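Trichothecene 15-O-acetyltransferase TRI3 (Fusarium sporotrichioides, PDB 3FOT) transfers an acetyl group to the 15-hydroxyl of trichothecene intermediates during biosynthesis of the sesquiterpene mycotoxin T-2 toxin. Local coordinates at residues P129-A134 / L162-T167; D340-L345 / M356-A361. All coordinates share one frame; numbering follows the deposited sequence. Where two conformers were deposited one is given.

Contact 1, between 129-134 and 162-167, comes first along the chain of this BAHD-superfamily acetyltransferase and closes before contact 2, between 340-345 and 356-361, opens. Their centres lie 38 Å apart on opposite sides of the chain's centre, and their nearest atoms stay about 22 Å from each other. Contact 1 finishes a parallel pair at the edge of the six-stranded mixed sheet, where 125-129 is the outermost strand, away from the annotated site. Contact 2 finishes the antiparallel pair 333-340 and 358-365, buried close to His414, which binds 15-deacetylcalonectrin. The two share no sheet and tie off strand ends in different ways: one is peripheral packing, the other lies close to a substrate-binding histidine.

Contact 1: P129-A134 / L162-T167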
loop_
_atom_site.group_PDB
_atom_site.type_symbol
_atom_site.label_atom_id
_atom_site.label_comp_id
_atom_site.label_asym_id
_atom_site.label_seq_id
_atom_site.Cartn_x
_atom_site.Cartn_y
_atom_site.Cartn_z
ATOM N N PRO A 129 -22.805 -12.938 6.649
ATOM C CA PRO A 129 -23.905 -12.764 5.696
ATOM C C PRO A 129 -24.451 -11.358 5.857
ATOM O O PRO A 129 -25.009 -11.033 6.909
ATOM C CB PRO A 129 -24.945 -13.811 6.128
ATOM C CG PRO A 129 -24.360 -14.559 7.263
ATOM C CD PRO A 129 -23.171 -13.785 7.789
ATOM N N THR A 130 -24.266 -10.530 4.831
ATOM C CA THR A 130 -24.548 -9.107 4.890
ATOM C C THR A 130 -24.589 -8.497 3.490
ATOM O O THR A 130 -23.946 -8.999 2.586
ATOM C CB THR A 130 -23.463 -8.338 5.734
ATOM O OG1 THR A 130 -23.808 -6.942 5.822
ATOM C CG2 THR A 130 -22.060 -8.493 5.100
ATOM N N ALA A 131 -25.324 -7.401 3.334
ATOM C CA ALA A 131 -25.292 -6.623 2.099
ATOM C C ALA A 131 -24.185 -5.558 2.063
ATOM O O ALA A 131 -23.975 -4.948 1.031
ATOM C CB ALA A 131 -26.673 -5.978 1.827
ATOM N N LYS A 132 -23.496 -5.331 3.185
ATOM C CA LYS A 132 -22.412 -4.342 3.224
ATOM C C LYS A 132 -21.266 -4.732 2.292
ATOM O O LYS A 132 -20.939 -5.930 2.139
ATOM C CB LYS A 132 -21.923 -4.048 4.657
ATOM C CG LYS A 132 -20.956 -5.038 5.271
ATOM C CD LYS A 132 -20.646 -4.753 6.776
ATOM C CE LYS A 132 -21.806 -5.176 7.683
ATOM N NZ LYS A 132 -21.384 -5.515 9.075
ATOM N N SER A 133 -20.683 -3.718 1.657
ATOM C CA SER A 133 -19.486 -3.900 0.833
ATOM C C SER A 133 -18.236 -4.030 1.717
ATOM O O SER A 133 -18.282 -3.741 2.911
ATOM C CB SER A 133 -19.297 -2.701 -0.098
ATOM O OG SER A 133 -18.881 -1.559 0.629
ATOM N N ALA A 134 -17.118 -4.433 1.110
ATOM C CA ALA A 134 -15.842 -4.464 1.828
ATOM C C ALA A 134 -15.472 -3.076 2.396
ATOM O O ALA A 134 -15.013 -2.969 3.542
ATOM C CB ALA A 134 -14.720 -5.027 0.915
ATOM N N LEU A 162 -17.717 -11.533 2.776
ATOM C CA LEU A 162 -19.046 -10.968 2.939
ATOM C C LEU A 162 -19.857 -11.352 1.725
ATOM O O LEU A 162 -19.362 -11.296 0.604
ATOM C CB LEU A 162 -18.941 -9.441 2.997
ATOM C CG LEU A 162 -17.866 -8.809 3.903
ATOM C CD1 LEU A 162 -17.846 -7.299 3.701
ATOM C CD2 LEU A 162 -18.115 -9.194 5.360
ATOM N N SER A 163 -21.114 -11.720 1.926
ATOM C CA SER A 163 -21.998 -11.949 0.783
ATOM C C SER A 163 -23.425 -11.730 1.255
ATOM O O SER A 163 -23.763 -12.063 2.387
ATOM C CB SER A 163 -21.842 -13.360 0.173
ATOM O OG SER A 163 -22.493 -13.451 -1.105
ATOM N N ASP A 164 -24.249 -11.190 0.356
ATOM C CA ASP A 164 -25.642 -10.873 0.691
ATOM C C ASP A 164 -26.520 -12.122 0.584
ATOM O O ASP A 164 -27.311 -12.267 -0.352
ATOM C CB ASP A 164 -26.171 -9.759 -0.201
ATOM C CG ASP A 164 -27.496 -9.199 0.292
ATOM O OD1 ASP A 164 -27.939 -9.549 1.414
ATOM O OD2 ASP A 164 -28.089 -8.413 -0.463
ATOM N N VAL A 165 -26.365 -13.008 1.557
ATOM C CA VAL A 165 -27.128 -14.245 1.650
ATOM C C VAL A 165 -27.685 -14.309 3.069
ATOM O O VAL A 165 -27.250 -13.539 3.919
ATOM C CB VAL A 165 -26.264 -15.492 1.321
ATOM C CG1 VAL A 165 -25.883 -15.513 -0.159
ATOM C CG2 VAL A 165 -25.005 -15.574 2.228
ATOM N N SER A 166 -28.642 -15.214 3.325
ATOM C CA SER A 166 -29.299 -15.276 4.623
ATOM C C SER A 166 -28.383 -15.767 5.736
ATOM O O SER A 166 -28.345 -15.184 6.815
ATOM C CB SER A 166 -30.556 -16.142 4.545
ATOM O OG SER A 166 -31.510 -15.520 3.710
ATOM N N THR A 167 -27.645 -16.836 5.464
ATOM C CA THR A 167 -26.826 -17.474 6.491
ATOM C C THR A 167 -25.494 -17.911 5.889
ATOM O O THR A 167 -25.313 -17.855 4.685
ATOM C CB THR A 167 -27.513 -18.738 7.080
ATOM O OG1 THR A 167 -27.426 -19.821 6.144
ATOM C CG2 THR A 167 -28.989 -18.473 7.402
#
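Thr130 reaches Leu162 with its methyl because CG2 sits between the backbone N and the carbonyl carbon while OG1 is anti to that N (chi1 -177°). CG2 thus makes an apolar contact 3.9 Å from Leu162 CB, the two side chains running side by side and pointing the same way. OG1, turned to its own chain, accepts from Lys132 N in an ST turn, which bends the 129-134 segment just after it leaves the sheet. Leu162 CD1 lies against two backbone carbonyl oxygens, Lys132 O at 3.7 Å and Ser133 O. Between the backbones, Thr130 N donates to Ser163 O over 2.9 Å, with an N-H...O angle of 160°. Ser163 O also receives a CA-H...O contact from Pro129. Segment 162-167 then turns at Asp164, the centre of an inverse gamma turn; Asp164 OD2 lies 3.6 Å from Ala131 CB. Beyond it, Pro129 CB presses on Val165 O at 3.2 Å. Lys132 NZ hydrogen-bonds Gln128 OE1 and forms a salt bridge with Glu140 OE2. Pro129 and Ser163 form the parallel bridge ending strands 125-129 and 158-163, with helix 71-88 packed on both through Leu71, strand 177-184 alongside Leu162 and helix 134-147 starting after Ser133.

Contact 2: D340-L345 / M356-A361; sequences DGRRWL and MCQTAA
Cys357 and Gly341 join where the antiparallel strands 333-340 and 358-365 meet their loops, next to an Asx turn made by Asp340. The one hydrogen bond across the contact runs from Gly341 N to Cys357 O, 2.8 Å long. Polar bonds converge on Asp340 OD1, which accepts from Arg342 N at 3.0 Å and forms a salt bridge with Arg342 NH1 at 2.9 Å. These donors come from opposite faces of the carboxylate, gripping it and tying the guanidinium to the turn. Arg342 NH1 makes a second salt bridge to Asp190 OD2, while NH2 donates to Phe353 O. Asp190 further accepts from Gln358 NE2 and Cys357 N, so one acid links both segments; Gln358 lies about 5 Å, side chain to side chain, from the substrate-binding His414. Cys357 SG, anti to the backbone N (chi1 -175°), lies against the peptide, 3.5 Å from Gly341 C. Apolar packing joins the same SG to Leu345 CD1 at 3.8 Å. Thr359 CG2 approaches Trp344 CZ3 obliquely at 4.5 Å, while helix 406-423 packs against both residues. Over one face of the Arg342 guanidinium, 3.8 Å above its plane and offset toward the rim, sits Cys357 CB, whereas Asp340 OD1 lies at the edge, in the plane.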
loop_
_atom_site.group_PDB
_atom_site.type_symbol
_atom_site.label_atom_id
_atom_site.label_comp_id
_atom_site.label_asym_id
_atom_site.label_seq_id
_atom_site.Cartn_x
_atom_site.Cartn_y
_atom_site.Cartn_z
ATOM N N ASP A 340 9.038 2.169 -4.650
ATOM C CA ASP A 340 9.350 0.769 -4.475
ATOM C C ASP A 340 10.859 0.614 -4.667
ATOM O O ASP A 340 11.394 1.072 -5.686
ATOM C CB ASP A 340 8.571 -0.047 -5.530
ATOM C CG ASP A 340 8.979 -1.500 -5.576
ATOM O OD1 ASP A 340 9.626 -1.993 -4.631
ATOM O OD2 ASP A 340 8.633 -2.170 -6.573
ATOM N N GLY A 341 11.520 -0.017 -3.692
ATOM C CA GLY A 341 12.986 -0.148 -3.684
ATOM C C GLY A 341 13.526 -1.460 -4.226
ATOM O O GLY A 341 14.738 -1.714 -4.204
ATOM N N ARG A 342 12.631 -2.297 -4.735
ATOM C CA ARG A 342 13.017 -3.655 -5.104
ATOM C C ARG A 342 14.107 -3.757 -6.169
ATOM O O ARG A 342 14.882 -4.709 -6.148
ATOM C CB ARG A 342 11.789 -4.459 -5.510
ATOM C CG ARG A 342 11.043 -4.954 -4.296
ATOM C CD ARG A 342 9.631 -5.437 -4.675
ATOM N NE ARG A 342 8.934 -5.920 -3.481
ATOM C CZ ARG A 342 8.361 -5.132 -2.567
ATOM N NH1 ARG A 342 8.384 -3.808 -2.694
ATOM N NH2 ARG A 342 7.739 -5.676 -1.534
ATOM N N ARG A 343 14.171 -2.780 -7.067
ATOM C CA ARG A 343 15.199 -2.778 -8.120
ATOM C C ARG A 343 16.635 -2.659 -7.571
ATOM O O ARG A 343 17.604 -2.983 -8.282
ATOM C CB ARG A 343 14.923 -1.666 -9.130
ATOM C CG ARG A 343 13.779 -1.979 -10.075
ATOM C CD ARG A 343 13.380 -0.719 -10.859
ATOM N N TRP A 344 16.761 -2.215 -6.320
ATOM C CA TRP A 344 18.066 -2.083 -5.667
ATOM C C TRP A 344 18.505 -3.362 -4.933
ATOM O O TRP A 344 19.606 -3.439 -4.374
ATOM C CB TRP A 344 18.040 -0.888 -4.721
ATOM C CG TRP A 344 18.115 0.419 -5.443
ATOM C CD1 TRP A 344 19.257 1.132 -5.732
ATOM C CD2 TRP A 344 17.024 1.178 -5.986
ATOM N NE1 TRP A 344 18.934 2.282 -6.402
ATOM C CE2 TRP A 344 17.573 2.332 -6.584
ATOM C CE3 TRP A 344 15.632 0.995 -6.021
ATOM C CZ2 TRP A 344 16.781 3.310 -7.201
ATOM C CZ3 TRP A 344 14.845 1.959 -6.645
ATOM C CH2 TRP A 344 15.427 3.108 -7.232
ATOM N N LEU A 345 17.629 -4.369 -4.932
ATOM C CA LEU A 345 17.946 -5.660 -4.344
ATOM C C LEU A 345 18.568 -6.589 -5.390
ATOM O O LEU A 345 18.345 -6.425 -6.579
ATOM C CB LEU A 345 16.672 -6.322 -3.785
ATOM C CG LEU A 345 15.852 -5.537 -2.766
ATOM C CD1 LEU A 345 14.626 -6.383 -2.363
ATOM C CD2 LEU A 345 16.623 -5.150 -1.534
ATOM N N MET A 356 8.426 -4.763 3.796
ATOM C CA MET A 356 8.578 -3.390 3.308
ATOM C C MET A 356 9.870 -3.273 2.525
ATOM O O MET A 356 10.918 -3.684 3.003
ATOM C CB MET A 356 8.653 -2.428 4.494
ATOM C CG MET A 356 8.754 -0.988 4.132
ATOM S SD MET A 356 7.136 -0.205 4.058
ATOM C CE MET A 356 6.568 -0.358 5.754
ATOM N N CYS A 357 9.799 -2.674 1.342
ATOM C CA CYS A 357 11.010 -2.381 0.587
ATOM C C CYS A 357 10.759 -1.073 -0.144
ATOM O O CYS A 357 10.371 -1.059 -1.309
ATOM C CB CYS A 357 11.390 -3.515 -0.374
ATOM S SG CYS A 357 13.009 -3.126 -1.158
ATOM N N GLN A 358 10.933 0.017 0.594
ATOM C CA GLN A 358 10.587 1.350 0.112
ATOM C C GLN A 358 11.755 2.291 0.250
ATOM O O GLN A 358 12.588 2.143 1.143
ATOM C CB GLN A 358 9.409 1.931 0.897
ATOM C CG GLN A 358 8.120 1.101 0.720
ATOM C CD GLN A 358 7.472 1.377 -0.615
ATOM O OE1 GLN A 358 7.181 2.540 -0.929
ATOM N NE2 GLN A 358 7.237 0.321 -1.416
ATOM N N THR A 359 11.803 3.259 -0.655
ATOM C CA THR A 359 12.760 4.338 -0.489
ATOM C C THR A 359 12.088 5.639 -0.863
ATOM O O THR A 359 10.848 5.707 -0.874
ATOM C CB THR A 359 14.121 4.052 -1.205
ATOM O OG1 THR A 359 15.034 5.116 -0.916
ATOM C CG2 THR A 359 13.972 3.890 -2.680
ATOM N N ALA A 360 12.889 6.673 -1.149
ATOM C CA ALA A 360 12.416 8.049 -1.132
ATOM C C ALA A 360 12.971 8.793 -2.349
ATOM O O ALA A 360 14.035 8.443 -2.865
ATOM C CB ALA A 360 12.882 8.724 0.143
ATOM N N ALA A 361 12.214 9.781 -2.831
ATOM C CA ALA A 361 12.676 10.725 -3.857
ATOM C C ALA A 361 12.015 12.061 -3.558
ATOM O O ALA A 361 11.081 12.124 -2.760
ATOM C CB ALA A 361 12.292 10.251 -5.283
#